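Local coordinates for protein transglutaminase elicitor (PDB 3TW5) that probably crosslinks proteins through glutamine and lysine side chains as a transglutaminase, and acts as an elicitor of innate immunity, at residues 21-26 with 314-319; 47-52 with 158-163. The protein carries 1 engineered substitution. All coordinates share one frame; numbering follows the deposited sequence.

Contact 1 (21-26 with 314-319); sequences MTLKDL and GEIIGG
I316 and M21 meet backbone to backbone: the amide N of I316 points at the carbonyl O of M21 over 2.8 Å in a nearly linear bond (170° at the hydrogen). The same oxygen also receives a CH···O contact from the CA of E315, at 3.5 Å. A second bond, from L23 N to G314 O, is long and weak, and the two together make a single bridge centred on T22 and E315, not a continuous strand pair.

Side chains fill in around this bridge. I316 buries the most surface. Its CG1 sits beside its own backbone N (chi1 -52°), close to the oxygen that N binds, and lies 4.0 Å from L23 CB. Beyond it, the I316 CD1 methyl packs against L26 CD1 at 3.7 Å. Helix 202-215 adds I207 against I316 and H206 against both leucines.

E315 works differently. Its CG lies anti to the backbone N (chi1 -163°), which sets that methylene 3.6 Å from M21 CB, so the acidic chain meets M21 through its aliphatic part. The carboxylate ends near T22, whose side chain crosses it at about a right angle; OE1 and T22 OG1 are 3.6 Å apart. The other branch of T22, CG2, touches G314 O.

The chemistry is thus divided: a nearly straight amide bond to M21 O, with a weak one from L23 N, joins the start of the loop carrying the 3-10 turn 23-25 to the start of strand 316-321, while L23 and L26 pack on I316, all three buried, and the charged end of E315 stays at the partly exposed margin.

Contact 2 (47-52 with 158-163); sequences DSINVQ and KALVSL
I49 lies against one face of helix 154-167, touching A159, L160 and L163, and no hydrogen bond joins the two segments. Its two branches divide the work. CG2 rests 3.7 Å from the A159 CB methyl and also comes close to the carbonyl O of A159. CG1 occupies the crowded position between the backbone N and the carbonyl carbon (chi1 66°); the CD1 methyl beyond it lies 3.6 Å from L163 CD2 and 4.0 Å from L160 CD2. The isoleucine side chain crosses that of L160 at about a right angle. L163, whose CG is anti to its backbone N (chi1 -161°), divides its methyls: CD2 meets I49, while CD1 approaches the hydroxyl OG of S48 at 3.6 Å.

One shell out, both partners are held by polar bonds. On the helix, L163 N donates to A159 O, and S162 adds its hydroxyl to its amide bond, so that K158 O is gripped from opposite faces of its plane; the OG bond measures 2.7 Å. On the loop, N50 N donates to D47 O at 2.9 Å, and N50 ND2 reaches D47 OD1 at 2.8 Å from above the carboxylate plane. That carboxylate also forms a salt bridge with R112 and accepts bonds from S80 OG and I85 N, which together probably stabilise its negative charge in a buried setting. V79 of helix 72-82 and A61 of helix 60-67 also touch I49.

Residues 47-50 form a type II' beta turn, with S48 and I49 at its two central positions. The turn presents its third residue to the helix, an apolar loop-on-helix packing in the helical part of this transglutaminase.

Overall arrangement
Contacts 1 and 2 lie on opposite sides of the chain's centre, about 43 Å apart between their centres and about 31 Å at their nearest atoms, so they do not touch. In sequence, 21-26 comes first, then both segments of contact 2, 47-52 and 158-163, and finally 314-319, so contact 1 brackets contact 2 along the chain. Contact 1 joins a loop near the N-terminus to strand 316-321 of the large antiparallel sheet, which pairs with strand 299-310. Contact 2 packs a loop onto helix 154-167 among other helices. Distant parts of the sequence are thus joined in two separate regions: by a backbone bridge at the sheet, and by apolar packing among the helices.

Contact 1 (21-26 with 314-319)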
loop_
_atom_site.group_PDB
_atom_site.type_symbol
_atom_site.label_atom_id
_atom_site.label_comp_id
_atom_site.label_asym_id
_atom_site.label_seq_id
_atom_site.Cartn_x
_atom_site.Cartn_y
_atom_site.Cartn_z
ATOM N N MET A 21 -7.361 -23.846 5.482
ATOM C CA MET A 21 -8.598 -23.356 6.086
ATOM C C MET A 21 -8.801 -23.877 7.511
ATOM O O MET A 21 -9.713 -23.433 8.214
ATOM C CB MET A 21 -9.796 -23.741 5.213
ATOM C CG MET A 21 -9.666 -23.358 3.742
ATOM S SD MET A 21 -10.374 -21.753 3.335
ATOM C CE MET A 21 -12.105 -22.182 3.154
ATOM N N THR A 22 -7.956 -24.819 7.925
ATOM C CA THR A 22 -8.002 -25.375 9.278
ATOM C C THR A 22 -7.145 -24.515 10.203
ATOM O O THR A 22 -5.918 -24.471 10.065
ATOM C CB THR A 22 -7.529 -26.849 9.310
ATOM O OG1 THR A 22 -8.304 -27.620 8.384
ATOM C CG2 THR A 22 -7.689 -27.442 10.701
ATOM N N LEU A 23 -7.804 -23.840 11.144
ATOM C CA LEU A 23 -7.157 -22.856 12.016
ATOM C C LEU A 23 -5.898 -23.371 12.710
ATOM O O LEU A 23 -4.878 -22.680 12.729
ATOM C CB LEU A 23 -8.154 -22.313 13.044
ATOM C CG LEU A 23 -7.686 -21.271 14.069
ATOM C CD1 LEU A 23 -7.088 -20.028 13.418
ATOM C CD2 LEU A 23 -8.842 -20.889 14.972
ATOM N N LYS A 24 -5.975 -24.580 13.271
ATOM C CA LYS A 24 -4.861 -25.179 14.021
ATOM C C LYS A 24 -3.633 -25.458 13.146
ATOM O O LYS A 24 -2.517 -25.584 13.657
ATOM C CB LYS A 24 -5.313 -26.460 14.729
ATOM N N ASP A 25 -3.845 -25.544 11.834
ATOM C CA ASP A 25 -2.764 -25.806 10.884
ATOM C C ASP A 25 -2.172 -24.531 10.271
ATOM O O ASP A 25 -1.169 -24.593 9.556
ATOM C CB ASP A 25 -3.242 -26.754 9.776
ATOM C CG ASP A 25 -3.625 -28.129 10.305
ATOM O OD1 ASP A 25 -3.190 -28.483 11.424
ATOM O OD2 ASP A 25 -4.357 -28.858 9.595
ATOM N N LEU A 26 -2.791 -23.385 10.549
ATOM C CA LEU A 26 -2.291 -22.102 10.056
ATOM C C LEU A 26 -1.125 -21.606 10.900
ATOM O O LEU A 26 -1.090 -21.847 12.106
ATOM C CB LEU A 26 -3.402 -21.048 10.045
ATOM C CG LEU A 26 -4.486 -21.133 8.968
ATOM C CD1 LEU A 26 -5.582 -20.144 9.287
ATOM C CD2 LEU A 26 -3.930 -20.879 7.573
ATOM N N GLY A 314 -12.884 -28.244 12.673
ATOM C CA GLY A 314 -12.043 -27.126 13.100
ATOM C C GLY A 314 -11.614 -26.245 11.943
ATOM O O GLY A 314 -10.557 -25.608 11.987
ATOM N N GLU A 315 -12.446 -26.216 10.906
ATOM C CA GLU A 315 -12.178 -25.431 9.713
ATOM C C GLU A 315 -12.890 -24.083 9.796
ATOM O O GLU A 315 -14.041 -24.010 10.221
ATOM C CB GLU A 315 -12.617 -26.208 8.471
ATOM C CG GLU A 315 -12.033 -25.680 7.173
ATOM C CD GLU A 315 -11.941 -26.740 6.088
ATOM O OE1 GLU A 315 -11.180 -27.719 6.265
ATOM O OE2 GLU A 315 -12.620 -26.581 5.048
ATOM N N ILE A 316 -12.191 -23.022 9.397
ATOM C CA ILE A 316 -12.748 -21.671 9.416
ATOM C C ILE A 316 -13.823 -21.526 8.342
ATOM O O ILE A 316 -13.544 -21.656 7.147
ATOM C CB ILE A 316 -11.663 -20.590 9.212
ATOM C CG1 ILE A 316 -10.504 -20.787 10.190
ATOM C CG2 ILE A 316 -12.266 -19.200 9.372
ATOM C CD1 ILE A 316 -9.225 -20.108 9.768
ATOM N N ILE A 317 -15.050 -21.260 8.784
ATOM C CA ILE A 317 -16.200 -21.133 7.885
ATOM C C ILE A 317 -16.816 -19.733 7.914
ATOM O O ILE A 317 -17.728 -19.429 7.140
ATOM C CB ILE A 317 -17.294 -22.183 8.194
ATOM C CG1 ILE A 317 -17.780 -22.059 9.641
ATOM C CG2 ILE A 317 -16.785 -23.588 7.894
ATOM C CD1 ILE A 317 -19.166 -22.618 9.872
ATOM N N GLY A 318 -16.313 -18.888 8.810
ATOM C CA GLY A 318 -16.850 -17.546 8.984
ATOM C C GLY A 318 -16.208 -16.781 10.120
ATOM O O GLY A 318 -15.248 -17.247 10.730
ATOM N N GLY A 319 -16.742 -15.596 10.397
ATOM C CA GLY A 319 -16.185 -14.723 11.419
ATOM C C GLY A 319 -17.020 -13.487 11.681
ATOM O O GLY A 319 -17.971 -13.202 10.946
#

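Contact 2 (47-52 with 158-163)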
loop_
_atom_site.group_PDB
_atom_site.type_symbol
_atom_site.label_atom_id
_atom_site.label_comp_id
_atom_site.label_asym_id
_atom_site.label_seq_id
_atom_site.Cartn_x
_atom_site.Cartn_y
_atom_site.Cartn_z
ATOM N N ASP A 47 2.772 18.779 -6.351
ATOM C CA ASP A 47 3.160 18.587 -7.752
ATOM C C ASP A 47 3.909 17.272 -7.988
ATOM O O ASP A 47 4.946 17.248 -8.652
ATOM C CB ASP A 47 3.960 19.789 -8.278
ATOM C CG ASP A 47 3.723 20.049 -9.752
ATOM O OD1 ASP A 47 4.691 20.405 -10.454
ATOM O OD2 ASP A 47 2.572 19.904 -10.211
ATOM N N SER A 48 3.366 16.184 -7.443
ATOM C CA SER A 48 3.912 14.834 -7.627
ATOM C C SER A 48 5.436 14.773 -7.474
ATOM O O SER A 48 5.976 15.254 -6.480
ATOM C CB SER A 48 3.463 14.244 -8.973
ATOM O OG SER A 48 3.866 12.891 -9.103
ATOM N N ILE A 49 6.116 14.193 -8.460
ATOM C CA ILE A 49 7.564 13.994 -8.393
ATOM C C ILE A 49 8.361 15.212 -8.864
ATOM O O ILE A 49 9.591 15.173 -8.923
ATOM C CB ILE A 49 8.018 12.710 -9.146
ATOM C CG1 ILE A 49 7.768 12.825 -10.655
ATOM C CG2 ILE A 49 7.332 11.479 -8.556
ATOM C CD1 ILE A 49 8.653 11.921 -11.497
ATOM N N ASN A 50 7.652 16.290 -9.194
ATOM C CA ASN A 50 8.274 17.583 -9.480
ATOM C C ASN A 50 8.786 18.258 -8.209
ATOM O O ASN A 50 9.555 19.217 -8.275
ATOM C CB ASN A 50 7.286 18.525 -10.180
ATOM C CG ASN A 50 7.162 18.265 -11.669
ATOM O OD1 ASN A 50 7.907 17.478 -12.250
ATOM N ND2 ASN A 50 6.214 18.943 -12.296
ATOM N N VAL A 51 8.345 17.755 -7.056
ATOM C CA VAL A 51 8.718 18.319 -5.761
ATOM C C VAL A 51 10.215 18.185 -5.498
ATOM O O VAL A 51 10.829 17.161 -5.823
ATOM C CB VAL A 51 7.894 17.696 -4.596
ATOM C CG1 VAL A 51 8.303 16.253 -4.329
ATOM C CG2 VAL A 51 8.027 18.535 -3.334
ATOM N N GLN A 52 10.794 19.242 -4.936
ATOM C CA GLN A 52 12.165 19.200 -4.455
ATOM C C GLN A 52 12.150 18.692 -3.016
ATOM O O GLN A 52 12.023 19.473 -2.070
ATOM C CB GLN A 52 12.823 20.577 -4.563
ATOM C CG GLN A 52 12.992 21.064 -5.998
ATOM C CD GLN A 52 13.644 22.431 -6.087
ATOM O OE1 GLN A 52 12.961 23.448 -6.195
ATOM N NE2 GLN A 52 14.971 22.461 -6.041
ATOM N N LYS A 158 13.172 6.132 -6.195
ATOM C CA LYS A 158 11.888 5.756 -5.598
ATOM C C LYS A 158 10.741 6.568 -6.203
ATOM O O LYS A 158 9.653 6.040 -6.424
ATOM C CB LYS A 158 11.921 5.920 -4.073
ATOM C CG LYS A 158 12.779 4.884 -3.365
ATOM C CD LYS A 158 12.765 5.051 -1.854
ATOM C CE LYS A 158 13.588 3.953 -1.192
ATOM N NZ LYS A 158 13.474 3.960 0.289
ATOM N N ALA A 159 11.002 7.846 -6.480
ATOM C CA ALA A 159 10.036 8.729 -7.134
ATOM C C ALA A 159 9.747 8.286 -8.559
ATOM O O ALA A 159 8.586 8.171 -8.955
ATOM C CB ALA A 159 10.539 10.162 -7.132
ATOM N N LEU A 160 10.810 8.041 -9.319
ATOM C CA LEU A 160 10.685 7.658 -10.718
ATOM C C LEU A 160 9.932 6.339 -10.889
ATOM O O LEU A 160 8.971 6.274 -11.658
ATOM C CB LEU A 160 12.059 7.600 -11.396
ATOM C CG LEU A 160 12.845 8.910 -11.528
ATOM C CD1 LEU A 160 14.186 8.648 -12.185
ATOM C CD2 LEU A 160 12.060 9.974 -12.295
ATOM N N VAL A 161 10.349 5.306 -10.155
ATOM C CA VAL A 161 9.716 3.987 -10.247
ATOM C C VAL A 161 8.265 3.996 -9.744
ATOM O O VAL A 161 7.421 3.271 -10.267
ATOM C CB VAL A 161 10.564 2.872 -9.560
ATOM C CG1 VAL A 161 10.512 2.981 -8.043
ATOM C CG2 VAL A 161 10.111 1.491 -10.010
ATOM N N SER A 162 7.973 4.835 -8.754
ATOM C CA SER A 162 6.612 4.956 -8.240
ATOM C C SER A 162 5.657 5.485 -9.306
ATOM O O SER A 162 4.573 4.935 -9.496
ATOM C CB SER A 162 6.570 5.840 -6.991
ATOM O OG SER A 162 7.188 5.192 -5.896
ATOM N N LEU A 163 6.074 6.540 -10.007
ATOM C CA LEU A 163 5.258 7.142 -11.059
ATOM C C LEU A 163 5.129 6.224 -12.277
ATOM O O LEU A 163 4.104 6.245 -12.966
ATOM C CB LEU A 163 5.817 8.504 -11.471
ATOM C CG LEU A 163 4.855 9.434 -12.216
ATOM C CD1 LEU A 163 3.794 9.991 -11.284
ATOM C CD2 LEU A 163 5.603 10.562 -12.894
#